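Local structure of trehalose-6-phosphate phosphatase (Candida albicans, 5DXF) at residues V159-I163 with Y237-L241; Q265-I269 with N281-V285; Y360-R364 with N486-M490; L422-A428 with E443-Q448. The protein belongs to glycosyltransferase family 20, and its N-terminal region modelled here has the GT-B architecture of two Rossmann-like domains facing each other across a cleft. One frame throughout, in Å; residues are numbered along the deposited sequence.

Contact 1. Residues V159-I163 with Y237-L241; sequences VFHYI and YFRCL
Tyr237 buries the largest area here, followed by Val159 and Tyr162, and the contact is built around these three. Val159 and Phe160 finish helix 147-160, and His161 is the first residue off it. Tyr162, with phi/psi of 60/46, is the C-prime residue of a Schellman motif: its N bonds back to Val159 O (3.0 Å), and Ile163 N to Pro158 O. The other segment runs from the short helix 235-238 into a type I turn from Phe238 to Leu241, closed by Leu241 N to Phe238 O at 3.2 Å. The backbones come closest at Val159 and Tyr237, with CA atoms 6.2 Å apart.

Tyr237, its chi1 of -99° lying between wells, points toward the helix end and makes an offset stack with Tyr162 (m): centroids are 4.7 Å apart and planes at 17°. Tyr162 CA also sits over the Tyr237 ring face, 3.8 Å from its centroid, while Tyr162 OH bonds to Ser234 N. Val159 (t) packs between Tyr237 and Leu241, its CG1 3.4 Å from Tyr237 O and its CG2 4.0 Å from Leu241 CD2. Deeper in, Phe160 CE2 meets Phe238 CE1 at 4.2 Å.

Arg434, from the other domain, bonds to Phe160 O and makes a cation-pi contact with Tyr162, so this Schellman-terminated helix end lies at the interdomain boundary of the GT-B fold.

Contact 2. Residues Q265-I269 with N281-V285; sequences QRHFI and NRDSV
A helix packs here on a tight beta-hairpin at the antiparallel edge of the N-terminal domain's mixed sheet. Segment 265-269 is regular helix. In 281-285 the chain turns through Arg282 and Asp283 between strands 279-280 and 284-287, with Asn281 N bonded to Ser284 O at 2.8 Å. Asn281 OD1 (chi1 p) forms an Asx motif, accepting from Ser284 N at 2.7 Å and weakly from Asp283 N at 3.3 Å.

Along the helix, Gln265 comes first, pointing toward the turn with chi1 and chi2 both t. Its NE2 gives a weak hydrogen bond to Asp283 OD1 (3.3 Å), while its OE1 is held by Thr296 on the neighbouring strand 290-296. Phe268 turns instead to Phe232 and Phe259. One helical turn beyond Gln265, Ile269 (m, t) supplies the largest buried area of the contact, and its CA lies 6.5 Å from that of Val285. Ile269 CD1 rests 3.2 Å from Arg282 O, and its CG1 meets Val285 CG2 at 4.0 Å.

Contact 3. Residues Y360-R364 with N486-M490; sequences YPEWR and NDALM
Tyr360 is the first residue to leave helix 346-359, and Pro361 to Trp363 then keep helical phi/psi without regular helical bonding. In the C-terminal Rossmann-like domain of the GT-B fold, the contact joins this surface loop, which leads to strand 367-374, to the last turn of helix 478-489, which Met490 leaves. The nearest CA atoms, those of Tyr360 and Asn486, are 8.0 Å apart, so side chains make the contact.

Trp363 (chi1 m, chi2 105°) is the centre. Leu489 CD1 lies squarely over the face of its six-membered ring, 3.6 Å from the centroid, and Phe356 of helix 346-359 touches both residues. Met490 makes a Met-aromatic contact at the ring edge, its SD 5.1 Å from the same centroid and its CE 3.5 Å from Trp363 CZ2. Asn486 (chi1 t) lies between two aromatics: its CB is 3.8 Å from the centroid of the Tyr360 ring, over the face, while its OD1 accepts a hydrogen bond from Trp363 NE1 at 3.1 Å.

Contact 4. Residues L422-A428 with E443-Q448; sequences LRVADLA and EFVICQ
One glutamine amide serves two carbonyls at the end of a neighbouring helix. Gln448 (m, m), just past helix 439-447, sends NE2 to Arg423 O at 3.2 Å and, more weakly in geometry, to Leu422 O at 2.6 Å. Its OE1 is taken by Ser453 N, so the side chain bridges the last turn of helix 415-424 and the run-up to strand 455-458.

The two helices approach closely: CA atoms are 5.6 Å apart at Leu422 and Phe444, and 5.1 Å at Arg423 and Cys447. Leu422 (m, t) packs its CB on Cys447 SG at 3.8 Å. Arg423 lays CG 3.4 Å from Cys447 O, while its guanidinium goes to Glu318 and Ala310 O.

Phe444 (chi1 t) reaches the chain leaving helix 415-424, with Ala428 CB over its face and Ala425 CB at its edge, 3.9 Å from CE1. Helix 439-447 thus covers the start of strand 428-430, as the crossover helix does in the parallel beta-alpha-beta unit 428-458 of a Rossmann-like domain.

Overall arrangement
From the N terminus, contact 1 closes first, bringing the end of helix 147-160 to helix 235-238 and enclosing strands 200-204 and 223-227 of the first domain's sheet. Contact 2 follows in series as a short closure, setting helix 262-274 on the hairpin at that sheet's edge. The two touch where Tyr162 OH lies 3.2 Å from His267 CE1. The chain then enters the second domain. Contact 3 spans the longest loop, tying the connection between helix 346-359 and strand 367-374 to helix 478-489. Contact 4 opens and closes wholly within it, joining helix 415-424 and strand 428-430 to helix 439-447; their centres are about 18 Å apart. No closures cross.

Contact 1. Residues V159-I163 with Y237-L241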
loop_
_atom_site.group_PDB
_atom_site.type_symbol
_atom_site.label_atom_id
_atom_site.label_comp_id
_atom_site.label_asym_id
_atom_site.label_seq_id
_atom_site.Cartn_x
_atom_site.Cartn_y
_atom_site.Cartn_z
ATOM N N VAL A 159 -12.446 -2.207 -10.001
ATOM C CA VAL A 159 -13.513 -1.242 -9.753
ATOM C C VAL A 159 -13.073 -0.144 -8.785
ATOM O O VAL A 159 -13.280 1.042 -9.047
ATOM C CB VAL A 159 -14.774 -1.932 -9.196
ATOM C CG1 VAL A 159 -15.775 -0.901 -8.699
ATOM C CG2 VAL A 159 -15.406 -2.820 -10.258
ATOM N N PHE A 160 -12.454 -0.532 -7.681
ATOM C CA PHE A 160 -12.002 0.413 -6.672
ATOM C C PHE A 160 -10.959 1.340 -7.246
ATOM O O PHE A 160 -10.802 2.465 -6.807
ATOM C CB PHE A 160 -11.459 -0.301 -5.452
ATOM C CG PHE A 160 -12.515 -0.900 -4.592
ATOM C CD1 PHE A 160 -12.328 -1.018 -3.240
ATOM C CD2 PHE A 160 -13.688 -1.344 -5.136
ATOM C CE1 PHE A 160 -13.300 -1.575 -2.442
ATOM C CE2 PHE A 160 -14.664 -1.906 -4.350
ATOM C CZ PHE A 160 -14.470 -2.022 -3.000
ATOM N N HIS A 161 -10.231 0.839 -8.224
ATOM C CA HIS A 161 -9.210 1.611 -8.899
ATOM C C HIS A 161 -9.669 2.275 -10.181
ATOM O O HIS A 161 -8.856 2.790 -10.927
ATOM C CB HIS A 161 -7.973 0.771 -9.131
ATOM C CG HIS A 161 -7.290 0.378 -7.868
ATOM N ND1 HIS A 161 -7.722 -0.669 -7.091
ATOM C CD2 HIS A 161 -6.229 0.908 -7.228
ATOM C CE1 HIS A 161 -6.947 -0.776 -6.033
ATOM N NE2 HIS A 161 -6.029 0.165 -6.097
ATOM N N TYR A 162 -10.976 2.281 -10.415
ATOM C CA TYR A 162 -11.545 2.872 -11.618
ATOM C C TYR A 162 -11.044 2.238 -12.907
ATOM O O TYR A 162 -10.657 2.926 -13.838
ATOM C CB TYR A 162 -11.281 4.375 -11.644
ATOM C CG TYR A 162 -11.946 5.149 -10.538
ATOM C CD1 TYR A 162 -12.824 4.539 -9.668
ATOM C CD2 TYR A 162 -11.688 6.490 -10.365
ATOM C CE1 TYR A 162 -13.433 5.249 -8.658
ATOM C CE2 TYR A 162 -12.290 7.207 -9.361
ATOM C CZ TYR A 162 -13.162 6.584 -8.510
ATOM O OH TYR A 162 -13.759 7.307 -7.511
ATOM N N ILE A 163 -11.024 0.916 -12.941
ATOM C CA ILE A 163 -10.616 0.182 -14.133
ATOM C C ILE A 163 -11.764 -0.667 -14.669
ATOM O O ILE A 163 -12.158 -1.657 -14.049
ATOM C CB ILE A 163 -9.406 -0.728 -13.856
ATOM C CG1 ILE A 163 -8.194 0.105 -13.434
ATOM C CG2 ILE A 163 -9.078 -1.570 -15.081
ATOM C CD1 ILE A 163 -7.051 -0.723 -12.890
ATOM N N TYR A 237 -18.928 3.999 -10.138
ATOM C CA TYR A 237 -18.152 2.788 -10.357
ATOM C C TYR A 237 -18.621 1.648 -9.464
ATOM O O TYR A 237 -18.634 0.493 -9.883
ATOM C CB TYR A 237 -16.665 3.063 -10.126
ATOM C CG TYR A 237 -15.902 3.303 -11.404
ATOM C CD1 TYR A 237 -15.415 2.238 -12.146
ATOM C CD2 TYR A 237 -15.678 4.589 -11.874
ATOM C CE1 TYR A 237 -14.721 2.443 -13.319
ATOM C CE2 TYR A 237 -14.984 4.807 -13.049
ATOM C CZ TYR A 237 -14.508 3.729 -13.766
ATOM O OH TYR A 237 -13.817 3.941 -14.934
ATOM N N PHE A 238 -19.016 1.979 -8.239
ATOM C CA PHE A 238 -19.391 0.960 -7.269
ATOM C C PHE A 238 -20.703 0.260 -7.623
ATOM O O PHE A 238 -20.899 -0.908 -7.278
ATOM C CB PHE A 238 -19.491 1.567 -5.865
ATOM C CG PHE A 238 -19.633 0.544 -4.777
ATOM C CD1 PHE A 238 -18.524 -0.143 -4.312
ATOM C CD2 PHE A 238 -20.874 0.261 -4.228
ATOM C CE1 PHE A 238 -18.646 -1.092 -3.318
ATOM C CE2 PHE A 238 -21.004 -0.689 -3.232
ATOM C CZ PHE A 238 -19.887 -1.366 -2.778
ATOM N N ARG A 239 -21.575 0.956 -8.332
ATOM C CA ARG A 239 -22.875 0.432 -8.718
ATOM C C ARG A 239 -22.747 -0.771 -9.641
ATOM O O ARG A 239 -23.638 -1.594 -9.728
ATOM C CB ARG A 239 -23.715 1.524 -9.375
ATOM C CG ARG A 239 -24.270 2.539 -8.395
ATOM C CD ARG A 239 -25.701 2.924 -8.699
ATOM N NE ARG A 239 -25.824 3.585 -9.988
ATOM C CZ ARG A 239 -25.419 4.817 -10.243
ATOM N NH1 ARG A 239 -24.864 5.544 -9.290
ATOM N NH2 ARG A 239 -25.572 5.319 -11.454
ATOM N N CYS A 240 -21.632 -0.854 -10.341
ATOM C CA CYS A 240 -21.392 -1.910 -11.300
ATOM C C CYS A 240 -21.415 -3.269 -10.652
ATOM O O CYS A 240 -21.796 -4.243 -11.266
ATOM C CB CYS A 240 -20.058 -1.694 -11.987
ATOM S SG CYS A 240 -19.944 -0.109 -12.816
ATOM N N LEU A 241 -21.020 -3.318 -9.399
ATOM C CA LEU A 241 -20.947 -4.579 -8.712
ATOM C C LEU A 241 -22.318 -5.183 -8.500
ATOM O O LEU A 241 -23.231 -4.543 -8.025
ATOM C CB LEU A 241 -20.234 -4.405 -7.382
ATOM C CG LEU A 241 -18.789 -3.928 -7.435
ATOM C CD1 LEU A 241 -18.299 -3.592 -6.040
ATOM C CD2 LEU A 241 -17.917 -4.997 -8.047
#

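Contact 2. Residues Q265-I269 with N281-V285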
loop_
_atom_site.group_PDB
_atom_site.type_symbol
_atom_site.label_atom_id
_atom_site.label_comp_id
_atom_site.label_asym_id
_atom_site.label_seq_id
_atom_site.Cartn_x
_atom_site.Cartn_y
_atom_site.Cartn_z
ATOM N N GLN A 265 -13.524 8.586 1.668
ATOM C CA GLN A 265 -14.540 8.751 2.701
ATOM C C GLN A 265 -15.841 9.280 2.100
ATOM O O GLN A 265 -16.925 8.715 2.322
ATOM C CB GLN A 265 -14.027 9.694 3.800
ATOM C CG GLN A 265 -14.978 9.888 4.975
ATOM C CD GLN A 265 -14.474 10.915 5.976
ATOM O OE1 GLN A 265 -13.304 11.295 5.957
ATOM N NE2 GLN A 265 -15.361 11.372 6.854
ATOM N N ARG A 266 -15.723 10.358 1.329
ATOM C CA ARG A 266 -16.883 10.957 0.672
ATOM C C ARG A 266 -17.576 9.962 -0.260
ATOM O O ARG A 266 -18.808 9.872 -0.282
ATOM C CB ARG A 266 -16.470 12.213 -0.103
ATOM C CG ARG A 266 -15.864 13.303 0.775
ATOM C CD ARG A 266 -15.596 14.594 0.006
ATOM N NE ARG A 266 -14.715 14.394 -1.141
ATOM C CZ ARG A 266 -14.165 15.381 -1.840
ATOM N NH1 ARG A 266 -14.394 16.644 -1.508
ATOM N NH2 ARG A 266 -13.377 15.106 -2.872
ATOM N N HIS A 267 -16.780 9.208 -1.012
ATOM C CA HIS A 267 -17.317 8.228 -1.952
ATOM C C HIS A 267 -18.036 7.086 -1.244
ATOM O O HIS A 267 -19.081 6.625 -1.703
ATOM C CB HIS A 267 -16.203 7.672 -2.837
ATOM C CG HIS A 267 -15.654 8.670 -3.808
ATOM N ND1 HIS A 267 -14.425 8.524 -4.411
ATOM C CD2 HIS A 267 -16.172 9.829 -4.277
ATOM C CE1 HIS A 267 -14.207 9.553 -5.210
ATOM N NE2 HIS A 267 -15.251 10.358 -5.149
ATOM N N PHE A 268 -17.469 6.630 -0.131
ATOM C CA PHE A 268 -18.092 5.560 0.638
ATOM C C PHE A 268 -19.419 6.022 1.216
ATOM O O PHE A 268 -20.411 5.293 1.166
ATOM C CB PHE A 268 -17.170 5.085 1.757
ATOM C CG PHE A 268 -17.784 4.037 2.639
ATOM C CD1 PHE A 268 -17.818 2.714 2.239
ATOM C CD2 PHE A 268 -18.326 4.376 3.868
ATOM C CE1 PHE A 268 -18.382 1.748 3.045
ATOM C CE2 PHE A 268 -18.891 3.414 4.679
ATOM C CZ PHE A 268 -18.918 2.097 4.266
ATOM N N ILE A 269 -19.427 7.234 1.767
ATOM C CA ILE A 269 -20.649 7.822 2.307
ATOM C C ILE A 269 -21.737 7.926 1.239
ATOM O O ILE A 269 -22.878 7.479 1.449
ATOM C CB ILE A 269 -20.369 9.212 2.910
ATOM C CG1 ILE A 269 -19.560 9.059 4.201
ATOM C CG2 ILE A 269 -21.664 9.960 3.165
ATOM C CD1 ILE A 269 -19.022 10.345 4.743
ATOM N N ASN A 281 -24.352 11.657 6.944
ATOM C CA ASN A 281 -23.797 13.013 6.946
ATOM C C ASN A 281 -22.277 12.915 6.768
ATOM O O ASN A 281 -21.753 11.815 6.581
ATOM C CB ASN A 281 -24.179 13.780 8.224
ATOM C CG ASN A 281 -23.222 13.536 9.385
ATOM O OD1 ASN A 281 -22.655 12.458 9.526
ATOM N ND2 ASN A 281 -23.051 14.548 10.230
ATOM N N ARG A 282 -21.570 14.041 6.839
ATOM C CA ARG A 282 -20.157 14.094 6.435
ATOM C C ARG A 282 -19.201 13.152 7.189
ATOM O O ARG A 282 -18.165 12.773 6.644
ATOM C CB ARG A 282 -19.633 15.530 6.560
ATOM C CG ARG A 282 -19.511 16.040 7.984
ATOM C CD ARG A 282 -18.951 17.459 8.032
ATOM N NE ARG A 282 -17.514 17.514 7.765
ATOM C CZ ARG A 282 -16.750 18.569 8.029
ATOM N NH1 ARG A 282 -17.281 19.656 8.573
ATOM N NH2 ARG A 282 -15.451 18.539 7.757
ATOM N N ASP A 283 -19.529 12.780 8.424
ATOM C CA ASP A 283 -18.656 11.890 9.195
ATOM C C ASP A 283 -19.373 10.622 9.646
ATOM O O ASP A 283 -18.741 9.675 10.120
ATOM C CB ASP A 283 -18.086 12.607 10.426
ATOM C CG ASP A 283 -17.166 13.757 10.067
ATOM O OD1 ASP A 283 -16.397 13.633 9.091
ATOM O OD2 ASP A 283 -17.212 14.787 10.772
ATOM N N SER A 284 -20.687 10.602 9.491
ATOM C CA SER A 284 -21.478 9.481 9.968
ATOM C C SER A 284 -22.389 8.855 8.934
ATOM O O SER A 284 -23.083 9.544 8.202
ATOM C CB SER A 284 -22.318 9.899 11.167
ATOM O OG SER A 284 -21.741 9.437 12.369
ATOM N N VAL A 285 -22.386 7.533 8.904
ATOM C CA VAL A 285 -23.363 6.778 8.131
ATOM C C VAL A 285 -24.250 6.077 9.141
ATOM O O VAL A 285 -23.754 5.320 9.968
ATOM C CB VAL A 285 -22.708 5.741 7.184
ATOM C CG1 VAL A 285 -23.745 4.748 6.669
ATOM C CG2 VAL A 285 -21.996 6.429 6.030
#

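Contact 3. Residues Y360-R364 with N486-M490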
loop_
_atom_site.group_PDB
_atom_site.type_symbol
_atom_site.label_atom_id
_atom_site.label_comp_id
_atom_site.label_asym_id
_atom_site.label_seq_id
_atom_site.Cartn_x
_atom_site.Cartn_y
_atom_site.Cartn_z
ATOM N N TYR A 360 15.586 18.133 -23.348
ATOM C CA TYR A 360 16.831 18.642 -22.782
ATOM C C TYR A 360 18.045 17.811 -23.186
ATOM O O TYR A 360 18.316 16.769 -22.589
ATOM C CB TYR A 360 16.725 18.706 -21.256
ATOM C CG TYR A 360 15.514 19.470 -20.773
ATOM C CD1 TYR A 360 15.536 20.855 -20.681
ATOM C CD2 TYR A 360 14.347 18.806 -20.416
ATOM C CE1 TYR A 360 14.429 21.559 -20.243
ATOM C CE2 TYR A 360 13.236 19.501 -19.978
ATOM C CZ TYR A 360 13.282 20.876 -19.893
ATOM O OH TYR A 360 12.179 21.571 -19.456
ATOM N N PRO A 361 18.782 18.281 -24.204
ATOM C CA PRO A 361 20.033 17.660 -24.654
ATOM C C PRO A 361 21.112 17.712 -23.578
ATOM O O PRO A 361 22.048 16.914 -23.594
ATOM C CB PRO A 361 20.437 18.507 -25.866
ATOM C CG PRO A 361 19.186 19.193 -26.296
ATOM C CD PRO A 361 18.410 19.432 -25.043
ATOM N N GLU A 362 20.972 18.661 -22.659
ATOM C CA GLU A 362 21.915 18.845 -21.562
ATOM C C GLU A 362 21.950 17.648 -20.618
ATOM O O GLU A 362 22.987 17.339 -20.030
ATOM C CB GLU A 362 21.554 20.108 -20.780
ATOM C CG GLU A 362 20.058 20.255 -20.555
ATOM C CD GLU A 362 19.703 21.444 -19.688
ATOM O OE1 GLU A 362 20.543 21.851 -18.860
ATOM O OE2 GLU A 362 18.581 21.972 -19.838
ATOM N N TRP A 363 20.813 16.975 -20.480
ATOM C CA TRP A 363 20.684 15.883 -19.524
ATOM C C TRP A 363 20.857 14.509 -20.166
ATOM O O TRP A 363 20.875 13.493 -19.473
ATOM C CB TRP A 363 19.333 15.963 -18.815
ATOM C CG TRP A 363 19.230 17.126 -17.879
ATOM C CD1 TRP A 363 18.544 18.286 -18.085
ATOM C CD2 TRP A 363 19.847 17.247 -16.591
ATOM N NE1 TRP A 363 18.688 19.119 -17.002
ATOM C CE2 TRP A 363 19.483 18.505 -16.072
ATOM C CE3 TRP A 363 20.668 16.416 -15.826
ATOM C CZ2 TRP A 363 19.912 18.948 -14.823
ATOM C CZ3 TRP A 363 21.091 16.856 -14.588
ATOM C CH2 TRP A 363 20.714 18.111 -14.098
ATOM N N ARG A 364 20.984 14.479 -21.487
ATOM C CA ARG A 364 21.337 13.244 -22.174
ATOM C C ARG A 364 22.738 12.831 -21.728
ATOM O O ARG A 364 23.548 13.685 -21.364
ATOM C CB ARG A 364 21.263 13.423 -23.692
ATOM C CG ARG A 364 19.875 13.811 -24.184
ATOM C CD ARG A 364 19.863 14.195 -25.654
ATOM N NE ARG A 364 18.596 14.821 -26.023
ATOM C CZ ARG A 364 18.338 15.357 -27.212
ATOM N NH1 ARG A 364 19.262 15.348 -28.163
ATOM N NH2 ARG A 364 17.154 15.906 -27.450
ATOM N N ASN A 486 13.199 18.542 -15.009
ATOM C CA ASN A 486 14.247 19.530 -15.253
ATOM C C ASN A 486 14.331 20.557 -14.123
ATOM O O ASN A 486 15.425 20.897 -13.666
ATOM C CB ASN A 486 14.026 20.240 -16.590
ATOM C CG ASN A 486 15.098 21.278 -16.882
ATOM O OD1 ASN A 486 16.224 20.939 -17.248
ATOM N ND2 ASN A 486 14.750 22.551 -16.721
ATOM N N ASP A 487 13.177 21.041 -13.673
ATOM C CA ASP A 487 13.120 22.023 -12.590
ATOM C C ASP A 487 13.684 21.479 -11.280
ATOM O O ASP A 487 14.401 22.181 -10.568
ATOM C CB ASP A 487 11.683 22.489 -12.364
ATOM C CG ASP A 487 11.217 23.476 -13.414
ATOM O OD1 ASP A 487 11.940 23.680 -14.412
ATOM O OD2 ASP A 487 10.118 24.045 -13.241
ATOM N N ALA A 488 13.350 20.232 -10.969
ATOM C CA ALA A 488 13.762 19.607 -9.719
ATOM C C ALA A 488 15.252 19.299 -9.721
ATOM O O ALA A 488 15.915 19.409 -8.689
ATOM C CB ALA A 488 12.963 18.341 -9.472
ATOM N N LEU A 489 15.776 18.912 -10.880
ATOM C CA LEU A 489 17.204 18.644 -10.995
ATOM C C LEU A 489 18.028 19.924 -10.862
ATOM O O LEU A 489 19.186 19.884 -10.446
ATOM C CB LEU A 489 17.520 17.959 -12.325
ATOM C CG LEU A 489 17.051 16.511 -12.473
ATOM C CD1 LEU A 489 17.596 15.910 -13.757
ATOM C CD2 LEU A 489 17.470 15.686 -11.267
ATOM N N MET A 490 17.425 21.058 -11.207
ATOM C CA MET A 490 18.137 22.331 -11.205
ATOM C C MET A 490 17.855 23.180 -9.969
ATOM O O MET A 490 18.214 24.357 -9.927
ATOM C CB MET A 490 17.790 23.134 -12.461
ATOM C CG MET A 490 18.454 22.626 -13.728
ATOM S SD MET A 490 20.236 22.423 -13.531
ATOM C CE MET A 490 20.760 22.353 -15.242
#

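Contact 4. Residues L422-A428 with E443-Q448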
loop_
_atom_site.group_PDB
_atom_site.type_symbol
_atom_site.label_atom_id
_atom_site.label_comp_id
_atom_site.label_asym_id
_atom_site.label_seq_id
_atom_site.Cartn_x
_atom_site.Cartn_y
_atom_site.Cartn_z
ATOM N N LEU A 422 17.500 4.217 -2.495
ATOM C CA LEU A 422 16.800 5.440 -2.114
ATOM C C LEU A 422 17.770 6.533 -1.668
ATOM O O LEU A 422 17.601 7.698 -2.030
ATOM C CB LEU A 422 15.783 5.161 -1.007
ATOM C CG LEU A 422 14.585 4.299 -1.413
ATOM C CD1 LEU A 422 13.602 4.165 -0.261
ATOM C CD2 LEU A 422 13.898 4.868 -2.647
ATOM N N ARG A 423 18.787 6.164 -0.895
ATOM C CA ARG A 423 19.760 7.141 -0.410
ATOM C C ARG A 423 20.623 7.744 -1.527
ATOM O O ARG A 423 20.871 8.949 -1.529
ATOM C CB ARG A 423 20.658 6.514 0.661
ATOM C CG ARG A 423 20.093 6.596 2.074
ATOM C CD ARG A 423 21.099 6.107 3.104
ATOM N NE ARG A 423 22.321 6.904 3.086
ATOM C CZ ARG A 423 23.451 6.564 3.698
ATOM N NH1 ARG A 423 23.523 5.429 4.382
ATOM N NH2 ARG A 423 24.511 7.355 3.621
ATOM N N VAL A 424 21.074 6.926 -2.476
ATOM C CA VAL A 424 21.927 7.433 -3.554
ATOM C C VAL A 424 21.116 8.262 -4.551
ATOM O O VAL A 424 21.674 9.006 -5.358
ATOM C CB VAL A 424 22.643 6.285 -4.321
ATOM C CG1 VAL A 424 23.774 6.827 -5.205
ATOM C CG2 VAL A 424 23.195 5.244 -3.355
ATOM N N ALA A 425 19.794 8.143 -4.487
ATOM C CA ALA A 425 18.921 8.815 -5.445
ATOM C C ALA A 425 19.067 10.336 -5.432
ATOM O O ALA A 425 19.075 10.964 -4.370
ATOM C CB ALA A 425 17.480 8.436 -5.182
ATOM N N ASP A 426 19.206 10.922 -6.612
ATOM C CA ASP A 426 19.178 12.356 -6.763
ATOM C C ASP A 426 17.752 12.827 -7.033
ATOM O O ASP A 426 17.453 14.006 -6.969
ATOM C CB ASP A 426 20.111 12.788 -7.893
ATOM C CG ASP A 426 21.562 12.406 -7.638
ATOM O OD1 ASP A 426 22.201 12.997 -6.741
ATOM O OD2 ASP A 426 22.066 11.514 -8.343
ATOM N N LEU A 427 16.878 11.880 -7.344
ATOM C CA LEU A 427 15.476 12.174 -7.594
ATOM C C LEU A 427 14.580 11.006 -7.225
ATOM O O LEU A 427 14.979 9.863 -7.303
ATOM C CB LEU A 427 15.266 12.516 -9.064
ATOM C CG LEU A 427 14.174 13.513 -9.426
ATOM C CD1 LEU A 427 13.648 13.247 -10.814
ATOM C CD2 LEU A 427 13.036 13.497 -8.432
ATOM N N ALA A 428 13.358 11.307 -6.840
ATOM C CA ALA A 428 12.348 10.303 -6.676
ATOM C C ALA A 428 11.179 10.765 -7.510
ATOM O O ALA A 428 10.843 11.928 -7.493
ATOM C CB ALA A 428 11.952 10.183 -5.228
ATOM N N GLU A 443 9.380 6.699 2.640
ATOM C CA GLU A 443 10.679 6.066 2.869
ATOM C C GLU A 443 11.817 6.849 2.214
ATOM O O GLU A 443 12.882 7.030 2.808
ATOM C CB GLU A 443 10.669 4.625 2.355
ATOM C CG GLU A 443 10.159 3.618 3.371
ATOM C CD GLU A 443 9.675 2.330 2.736
ATOM O OE1 GLU A 443 9.364 1.378 3.484
ATOM O OE2 GLU A 443 9.597 2.271 1.491
ATOM N N PHE A 444 11.578 7.316 0.992
ATOM C CA PHE A 444 12.545 8.133 0.266
ATOM C C PHE A 444 12.852 9.423 1.018
ATOM O O PHE A 444 14.020 9.812 1.152
ATOM C CB PHE A 444 12.024 8.454 -1.137
ATOM C CG PHE A 444 12.804 9.525 -1.849
ATOM C CD1 PHE A 444 13.981 9.218 -2.515
ATOM C CD2 PHE A 444 12.353 10.838 -1.864
ATOM C CE1 PHE A 444 14.699 10.200 -3.177
ATOM C CE2 PHE A 444 13.065 11.827 -2.521
ATOM C CZ PHE A 444 14.239 11.507 -3.180
ATOM N N VAL A 445 11.803 10.087 1.498
ATOM C CA VAL A 445 11.973 11.332 2.239
ATOM C C VAL A 445 12.823 11.092 3.484
ATOM O O VAL A 445 13.703 11.896 3.800
ATOM C CB VAL A 445 10.616 11.957 2.638
ATOM C CG1 VAL A 445 10.822 13.121 3.587
ATOM C CG2 VAL A 445 9.859 12.420 1.404
ATOM N N ILE A 446 12.576 9.981 4.180
ATOM C CA ILE A 446 13.429 9.624 5.315
ATOM C C ILE A 446 14.880 9.441 4.868
ATOM O O ILE A 446 15.813 9.948 5.500
ATOM C CB ILE A 446 12.970 8.327 6.017
ATOM C CG1 ILE A 446 11.616 8.516 6.696
ATOM C CG2 ILE A 446 14.005 7.882 7.039
ATOM C CD1 ILE A 446 11.176 7.298 7.464
ATOM N N CYS A 447 15.056 8.720 3.766
ATOM C CA CYS A 447 16.383 8.394 3.257
ATOM C C CYS A 447 17.136 9.609 2.732
ATOM O O CYS A 447 18.341 9.537 2.495
ATOM C CB CYS A 447 16.282 7.344 2.147
ATOM S SG CYS A 447 15.854 5.683 2.716
ATOM N N GLN A 448 16.431 10.720 2.544
ATOM C CA GLN A 448 17.059 11.911 1.987
ATOM C C GLN A 448 17.270 13.036 2.990
ATOM O O GLN A 448 17.588 14.151 2.591
ATOM C CB GLN A 448 16.230 12.446 0.816
ATOM C CG GLN A 448 16.290 11.575 -0.413
ATOM C CD GLN A 448 17.701 11.393 -0.928
ATOM O OE1 GLN A 448 18.533 12.293 -0.822
ATOM N NE2 GLN A 448 17.979 10.224 -1.489
#